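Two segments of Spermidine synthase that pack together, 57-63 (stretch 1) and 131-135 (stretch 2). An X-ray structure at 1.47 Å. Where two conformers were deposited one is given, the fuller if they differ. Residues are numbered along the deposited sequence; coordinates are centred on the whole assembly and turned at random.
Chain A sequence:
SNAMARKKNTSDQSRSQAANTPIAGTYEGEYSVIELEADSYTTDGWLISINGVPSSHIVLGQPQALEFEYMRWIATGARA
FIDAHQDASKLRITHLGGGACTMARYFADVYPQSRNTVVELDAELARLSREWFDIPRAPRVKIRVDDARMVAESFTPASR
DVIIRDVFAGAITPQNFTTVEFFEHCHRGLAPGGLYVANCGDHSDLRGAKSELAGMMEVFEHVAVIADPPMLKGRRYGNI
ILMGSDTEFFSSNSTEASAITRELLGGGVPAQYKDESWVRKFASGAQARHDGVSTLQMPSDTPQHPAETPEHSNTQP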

# COMPACT_ATOMS: atom_id res chain seq x y z
N HIS A 57 -12.23 4.27 -4.54
CA HIS A 57 -13.38 4.17 -5.41
C HIS A 57 -13.73 2.72 -5.55
O HIS A 57 -12.83 1.89 -5.73
CB HIS A 57 -13.09 4.81 -6.77
CG HIS A 57 -14.27 4.76 -7.68
ND1 HIS A 57 -14.58 3.63 -8.40
CD2 HIS A 57 -15.25 5.65 -7.92
CE1 HIS A 57 -15.71 3.83 -9.05
NE2 HIS A 57 -16.12 5.06 -8.79
N ILE A 58 -15.02 2.40 -5.42
CA ILE A 58 -15.48 1.01 -5.53
C ILE A 58 -16.69 0.92 -6.44
O ILE A 58 -17.44 1.91 -6.61
CB ILE A 58 -15.83 0.40 -4.17
CG1 ILE A 58 -16.95 1.18 -3.46
CG2 ILE A 58 -14.57 0.35 -3.29
CD1 ILE A 58 -17.37 0.58 -2.09
N VAL A 59 -16.87 -0.25 -7.04
CA VAL A 59 -18.13 -0.57 -7.70
C VAL A 59 -18.66 -1.78 -6.95
O VAL A 59 -17.99 -2.83 -6.87
CB VAL A 59 -17.91 -0.91 -9.18
CG1 VAL A 59 -19.24 -1.34 -9.80
CG2 VAL A 59 -17.28 0.29 -9.95
N LEU A 60 -19.85 -1.65 -6.38
CA LEU A 60 -20.40 -2.74 -5.57
C LEU A 60 -20.54 -4.00 -6.44
O LEU A 60 -20.96 -3.95 -7.61
CB LEU A 60 -21.77 -2.35 -4.99
CG LEU A 60 -21.82 -1.02 -4.23
CD1 LEU A 60 -23.25 -0.78 -3.70
CD2 LEU A 60 -20.82 -1.01 -3.03
N GLY A 61 -20.17 -5.14 -5.88
CA GLY A 61 -20.26 -6.42 -6.58
C GLY A 61 -19.10 -6.70 -7.53
O GLY A 61 -19.05 -7.80 -8.11
N GLN A 62 -18.16 -5.74 -7.65
CA GLN A 62 -17.02 -5.90 -8.56
C GLN A 62 -15.73 -5.57 -7.83
O GLN A 62 -15.11 -4.50 -8.02
CB GLN A 62 -17.16 -5.02 -9.80
CG GLN A 62 -18.30 -5.41 -10.71
CD GLN A 62 -18.47 -4.44 -11.86
OE1 GLN A 62 -17.50 -3.90 -12.40
NE2 GLN A 62 -19.72 -4.21 -12.23
N PRO A 63 -15.29 -6.52 -6.98
CA PRO A 63 -14.16 -6.23 -6.09
C PRO A 63 -12.80 -6.09 -6.81
O PRO A 63 -11.84 -5.63 -6.19
CB PRO A 63 -14.16 -7.42 -5.10
CG PRO A 63 -14.77 -8.54 -5.93
CD PRO A 63 -15.81 -7.90 -6.80
N GLU A 131 -19.85 -1.97 7.01
CA GLU A 131 -21.28 -1.86 6.70
C GLU A 131 -21.51 -1.66 5.19
O GLU A 131 -22.41 -2.29 4.61
CB GLU A 131 -21.92 -0.70 7.47
CG GLU A 131 -21.99 -0.83 9.00
CD GLU A 131 -22.81 -1.98 9.52
OE1 GLU A 131 -23.59 -2.61 8.75
OE2 GLU A 131 -22.64 -2.26 10.74
N TRP A 132 -20.70 -0.81 4.55
CA TRP A 132 -21.06 -0.28 3.23
C TRP A 132 -20.07 -0.49 2.11
O TRP A 132 -20.42 -0.26 0.96
CB TRP A 132 -21.31 1.25 3.35
CG TRP A 132 -22.66 1.61 3.88
CD1 TRP A 132 -23.74 0.78 4.05
CD2 TRP A 132 -23.10 2.92 4.28
NE1 TRP A 132 -24.82 1.50 4.52
CE2 TRP A 132 -24.46 2.80 4.68
CE3 TRP A 132 -22.48 4.17 4.30
CZ2 TRP A 132 -25.20 3.91 5.12
CZ3 TRP A 132 -23.22 5.28 4.76
CH2 TRP A 132 -24.56 5.13 5.15
N PHE A 133 -18.82 -0.83 2.41
CA PHE A 133 -17.81 -0.86 1.36
C PHE A 133 -17.55 -2.24 0.77
O PHE A 133 -16.54 -2.47 0.10
CB PHE A 133 -16.52 -0.10 1.71
CG PHE A 133 -16.74 1.35 2.16
CD1 PHE A 133 -17.88 2.09 1.81
CD2 PHE A 133 -15.77 1.93 3.00
CE1 PHE A 133 -18.05 3.43 2.28
CE2 PHE A 133 -15.91 3.25 3.46
CZ PHE A 133 -17.06 4.00 3.12
N ASP A 134 -18.51 -3.14 1.00
CA ASP A 134 -18.63 -4.35 0.17
C ASP A 134 -17.41 -5.26 0.31
O ASP A 134 -16.86 -5.76 -0.67
CB ASP A 134 -18.89 -4.00 -1.31
CG ASP A 134 -19.22 -5.20 -2.16
OD1 ASP A 134 -19.97 -6.09 -1.68
OD2 ASP A 134 -18.81 -5.21 -3.33
N ILE A 135 -17.06 -5.52 1.57
CA ILE A 135 -15.96 -6.40 1.90
C ILE A 135 -16.48 -7.73 2.37
O ILE A 135 -17.57 -7.81 2.96
CB ILE A 135 -15.01 -5.76 2.95
CG1 ILE A 135 -15.72 -5.44 4.26
CG2 ILE A 135 -14.38 -4.49 2.37
CD1 ILE A 135 -14.74 -4.94 5.38

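The end of a strand, running into a beta turn, packs against the last residue of a helix and the two that follow it; no two touching residues are closer than 72 positions along the chain, and the two stretches bury 212 Å² between them, both sides summed. The contact is held by one hydrogen bond and a small apolar patch.

The polar link is made by Asp 134, which has more of its surface covered by the other stretch than any other residue here. Its CA-to-CB bond points toward stretch 1, and chi1 in t (-172°) with chi2 at 40° carries the carboxylate to the turn. There OD2 accepts a hydrogen bond from Gly 61 N, 2.9 Å between N and OD2, with an angle of 169° at the hydrogen, so that the N-H points almost straight at the oxygen. OD2 also lies 3.7 Å from Leu 60 CA, a close packing approach beside the hydrogen bond. The same oxygen has a further hydrogen bond elsewhere in the structure. Asp 134 itself has phi/psi of 64/50, the left-handed region, just after Phe 133 has left helical geometry.

The turn that presents this N-H is type II, from Val 59 to Gln 62, closed by Gln 62 N to Val 59 O at 3.0 Å. Leu 60 (-60/137) and Gly 61 (82/-2) occupy its central positions. The positive phi of Gly 61 by itself favours glycine; a CB there would point away from stretch 2, its ideal position 5.1 Å from Asp 134 OD2, so the preference comes from the backbone and not from crowding by that oxygen.

Ile 58 and Leu 60 supply the apolar side of stretch 1. Ile 58 points toward stretch 2, and with chi1 in p (60°) and chi2 in t (178°) its chain extends to place CD1 3.8 Å from Phe 133 CA and 4.0 Å from Phe 133 CB. The methyl thus packs at the base of the phenylalanine side chain and meets the ring obliquely. Leu 60 leaves its backbone sideways, but the m,t rotamer (-53°, -179°) brings its end nearer: CD2 sits 4.0 Å from Asp 134 CB and 4.1 Å from Trp 132 O, packing against the aliphatic part of the aspartate. Between these two, Val 59 points away, as expected for the alternation of side chains along an extended chain. Trp 132 takes part through its backbone, since its side chain, chi1 in m (-80°), leads away from stretch 1.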